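Local coordinates for hypothetical protein (Parabacteroides merdae, PDB 4OO3) that is a putative oxidoreductase that probably binds a nicotinamide adenine dinucleotide cofactor through its Rossmann-fold domain, its substrate being unknown, at residues P19-V30 with H52-R62. Sequence-based numbering, arbitrary orientation. Where two conformers were deposited one is given.
Sequences PGHFHAALVQKV and HLKRIQGFNTR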
# COMPACT_ATOMS: atom_id res chain seq x y z
N PRO A 19 -7.64 11.27 11.95
CA PRO A 19 -7.04 11.29 10.62
C PRO A 19 -5.75 12.09 10.63
O PRO A 19 -5.69 13.15 11.25
CB PRO A 19 -8.10 11.99 9.77
CG PRO A 19 -8.79 12.90 10.73
CD PRO A 19 -8.82 12.14 12.03
N GLY A 20 -4.72 11.55 10.00
CA GLY A 20 -3.42 12.23 9.94
C GLY A 20 -2.69 12.05 8.63
O GLY A 20 -1.52 12.39 8.54
N HIS A 21 -3.39 11.54 7.61
CA HIS A 21 -2.85 11.36 6.27
C HIS A 21 -3.95 11.70 5.25
O HIS A 21 -5.13 11.62 5.57
CB HIS A 21 -2.37 9.91 6.09
CG HIS A 21 -1.56 9.69 4.85
ND1 HIS A 21 -2.12 9.27 3.67
CD2 HIS A 21 -0.24 9.84 4.61
CE1 HIS A 21 -1.18 9.17 2.75
NE2 HIS A 21 -0.03 9.51 3.29
N PHE A 22 -3.56 12.09 4.04
CA PHE A 22 -4.48 12.43 2.93
C PHE A 22 -5.49 11.32 2.64
O PHE A 22 -6.63 11.58 2.24
CB PHE A 22 -3.64 12.73 1.67
CG PHE A 22 -4.44 12.91 0.39
CD1 PHE A 22 -5.57 13.71 0.36
CD2 PHE A 22 -4.02 12.31 -0.79
CE1 PHE A 22 -6.29 13.88 -0.81
CE2 PHE A 22 -4.73 12.48 -1.97
CZ PHE A 22 -5.86 13.27 -1.98
N HIS A 23 -5.08 10.07 2.82
CA HIS A 23 -5.94 8.91 2.51
C HIS A 23 -7.21 8.86 3.36
O HIS A 23 -8.24 8.36 2.88
CB HIS A 23 -5.18 7.60 2.63
CG HIS A 23 -4.13 7.42 1.58
ND1 HIS A 23 -3.19 6.41 1.63
CD2 HIS A 23 -3.85 8.13 0.47
CE1 HIS A 23 -2.39 6.51 0.59
NE2 HIS A 23 -2.77 7.54 -0.14
N ALA A 24 -7.17 9.38 4.58
CA ALA A 24 -8.38 9.53 5.37
C ALA A 24 -9.43 10.34 4.60
O ALA A 24 -10.62 10.01 4.63
CB ALA A 24 -8.07 10.20 6.70
N ALA A 25 -9.00 11.38 3.90
CA ALA A 25 -9.91 12.20 3.10
C ALA A 25 -10.20 11.57 1.74
O ALA A 25 -11.30 11.68 1.24
CB ALA A 25 -9.35 13.60 2.92
N LEU A 26 -9.20 10.91 1.15
CA LEU A 26 -9.35 10.37 -0.20
C LEU A 26 -10.53 9.41 -0.31
O LEU A 26 -11.12 9.28 -1.37
CB LEU A 26 -8.06 9.66 -0.63
CG LEU A 26 -7.87 9.31 -2.11
CD1 LEU A 26 -8.22 10.50 -3.00
CD2 LEU A 26 -6.44 8.86 -2.36
N VAL A 27 -10.86 8.74 0.79
CA VAL A 27 -12.05 7.89 0.84
C VAL A 27 -13.30 8.66 0.44
O VAL A 27 -14.21 8.09 -0.17
CB VAL A 27 -12.25 7.30 2.26
CG1 VAL A 27 -13.61 6.63 2.39
CG2 VAL A 27 -11.14 6.31 2.58
N GLN A 28 -13.34 9.94 0.78
CA GLN A 28 -14.49 10.80 0.54
C GLN A 28 -14.34 11.69 -0.70
O GLN A 28 -15.14 12.60 -0.91
CB GLN A 28 -14.74 11.67 1.77
CG GLN A 28 -15.11 10.90 3.01
CD GLN A 28 -15.35 11.81 4.19
OE1 GLN A 28 -16.15 12.75 4.11
NE2 GLN A 28 -14.65 11.56 5.29
N LYS A 29 -13.32 11.42 -1.51
CA LYS A 29 -13.08 12.16 -2.76
C LYS A 29 -14.29 12.12 -3.69
O LYS A 29 -14.52 13.07 -4.44
CB LYS A 29 -11.84 11.59 -3.47
CG LYS A 29 -11.44 12.25 -4.78
CD LYS A 29 -10.61 13.50 -4.56
CE LYS A 29 -9.98 13.99 -5.85
NZ LYS A 29 -8.78 14.83 -5.59
N VAL A 30 -15.04 11.02 -3.66
CA VAL A 30 -16.24 10.91 -4.49
C VAL A 30 -17.44 10.47 -3.67
O VAL A 30 -17.30 9.84 -2.62
CB VAL A 30 -16.04 9.95 -5.70
CG1 VAL A 30 -14.72 10.23 -6.40
CG2 VAL A 30 -16.10 8.50 -5.28
N HIS A 52 -7.19 17.55 7.62
CA HIS A 52 -8.18 16.62 7.09
C HIS A 52 -9.45 17.36 6.71
O HIS A 52 -10.00 17.15 5.62
CB HIS A 52 -8.51 15.52 8.09
CG HIS A 52 -9.70 14.71 7.70
ND1 HIS A 52 -9.63 13.69 6.77
CD2 HIS A 52 -11.00 14.80 8.06
CE1 HIS A 52 -10.83 13.18 6.60
NE2 HIS A 52 -11.68 13.83 7.37
N LEU A 53 -9.93 18.23 7.60
CA LEU A 53 -11.16 18.98 7.35
C LEU A 53 -11.05 19.90 6.14
O LEU A 53 -12.01 20.04 5.39
CB LEU A 53 -11.58 19.77 8.60
CG LEU A 53 -11.97 18.93 9.82
CD1 LEU A 53 -12.37 19.84 10.98
CD2 LEU A 53 -13.10 17.96 9.50
N LYS A 54 -9.89 20.53 5.96
CA LYS A 54 -9.61 21.33 4.74
C LYS A 54 -9.79 20.53 3.46
O LYS A 54 -10.38 21.02 2.50
CB LYS A 54 -8.19 21.88 4.75
CG LYS A 54 -7.97 23.13 5.58
CD LYS A 54 -6.80 23.93 5.02
CE LYS A 54 -6.24 24.90 6.04
NZ LYS A 54 -5.35 24.22 7.02
N ARG A 55 -9.27 19.31 3.45
CA ARG A 55 -9.35 18.46 2.26
C ARG A 55 -10.79 18.14 1.92
O ARG A 55 -11.19 18.21 0.76
CB ARG A 55 -8.58 17.17 2.47
CG ARG A 55 -7.08 17.37 2.54
CD ARG A 55 -6.37 16.15 3.08
NE ARG A 55 -4.98 16.47 3.40
CZ ARG A 55 -4.35 16.17 4.53
NH1 ARG A 55 -4.93 15.47 5.50
NH2 ARG A 55 -3.09 16.55 4.67
N ILE A 56 -11.58 17.79 2.93
CA ILE A 56 -13.00 17.49 2.73
C ILE A 56 -13.75 18.70 2.16
O ILE A 56 -14.57 18.55 1.26
CB ILE A 56 -13.72 17.10 4.03
CG1 ILE A 56 -13.07 15.87 4.68
CG2 ILE A 56 -15.20 16.84 3.75
CD1 ILE A 56 -13.05 14.62 3.82
N GLN A 57 -13.48 19.88 2.71
CA GLN A 57 -14.18 21.08 2.28
C GLN A 57 -13.76 21.48 0.86
O GLN A 57 -14.56 22.04 0.11
CB GLN A 57 -13.95 22.22 3.27
CG GLN A 57 -14.81 23.46 3.00
CD GLN A 57 -16.31 23.20 3.15
OE1 GLN A 57 -16.73 22.17 3.68
NE2 GLN A 57 -17.12 24.14 2.67
N GLY A 58 -12.50 21.18 0.50
CA GLY A 58 -12.05 21.31 -0.89
C GLY A 58 -12.85 20.44 -1.85
O GLY A 58 -13.22 20.88 -2.95
N PHE A 59 -13.14 19.21 -1.44
CA PHE A 59 -14.02 18.35 -2.22
C PHE A 59 -15.44 18.94 -2.35
O PHE A 59 -16.06 18.84 -3.40
CB PHE A 59 -14.11 16.93 -1.62
CG PHE A 59 -12.78 16.23 -1.45
CD1 PHE A 59 -11.68 16.53 -2.26
CD2 PHE A 59 -12.64 15.23 -0.49
CE1 PHE A 59 -10.47 15.86 -2.09
CE2 PHE A 59 -11.44 14.56 -0.33
CZ PHE A 59 -10.36 14.87 -1.13
N ASN A 60 -15.93 19.55 -1.27
CA ASN A 60 -17.28 20.14 -1.26
C ASN A 60 -17.41 21.41 -2.10
O ASN A 60 -18.51 21.78 -2.48
CB ASN A 60 -17.73 20.48 0.17
CG ASN A 60 -18.10 19.27 1.00
OD1 ASN A 60 -18.12 18.13 0.53
ND2 ASN A 60 -18.40 19.52 2.27
N THR A 61 -16.30 22.09 -2.36
CA THR A 61 -16.32 23.39 -3.05
C THR A 61 -15.69 23.35 -4.44
O THR A 61 -15.53 24.39 -5.07
CB THR A 61 -15.55 24.45 -2.22
OG1 THR A 61 -14.25 23.95 -1.90
CG2 THR A 61 -16.30 24.75 -0.94
N ARG A 62 -15.33 22.16 -4.92
CA ARG A 62 -14.66 22.04 -6.21
C ARG A 62 -15.65 22.22 -7.35
O ARG A 62 -16.85 22.01 -7.18
CB ARG A 62 -13.94 20.69 -6.34
CG ARG A 62 -14.85 19.54 -6.73
CD ARG A 62 -14.13 18.20 -6.64
NE ARG A 62 -15.10 17.11 -6.72
CZ ARG A 62 -14.99 15.92 -6.13
NH1 ARG A 62 -13.92 15.64 -5.39
NH2 ARG A 62 -15.95 15.02 -6.28
O HOH W 1 -7.20 13.54 5.48
O HOH W 2 -11.19 17.20 -5.56
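Helix 22-26 meets helix 52-61 across Ala25 and Ile56, the two axes 9.1 Å apart and inclined at 32° with the same N-to-C sense. Ala25 is the knob: its methyl sits in a hole made by His52, Arg55, Ile56 and Phe59, with Ala25 CB 3.7 Å from Arg55 CB. At one end Pro19 lays its CG over a face of the His52 imidazole, a CH-pi contact. His52 ND1, Arg55 NH1 and His21 O all bond to one water, which donates a hydrogen bond to His21 O and accepts one from Arg55 NH1. Phe59 is packed on both sides. Lys29 CA lies over one face of the Phe59 ring, 4.0 Å from its centroid, and Arg55 O over the other. The Lys29 chain bends at chi2 (83°), bringing CD to 3.4 Å from Phe59 CE1, while NZ goes on to a salt bridge with Glu396. Arg62 closes the far end. Arg62 NH1 and NH2 both donate to Lys29 O, at 2.8 and 3.0 Å, and this oxygen lies in the guanidinium plane. NH2 also bonds Asn65 O, and NE bonds Glu64 O. With an alanine here, Lys29 O would probably lose both of its guanidinium donors, and the 62-65 loop would be untied from the end of 19-30. Both helices belong to the parallel-sheet Rossmann domain, where they follow neighbouring strands 14-17 and 38-43. The chemistry implies a small apolar centre, with a shared water at one end and two arginine N-H groups gripping one backbone carbonyl oxygen at the other.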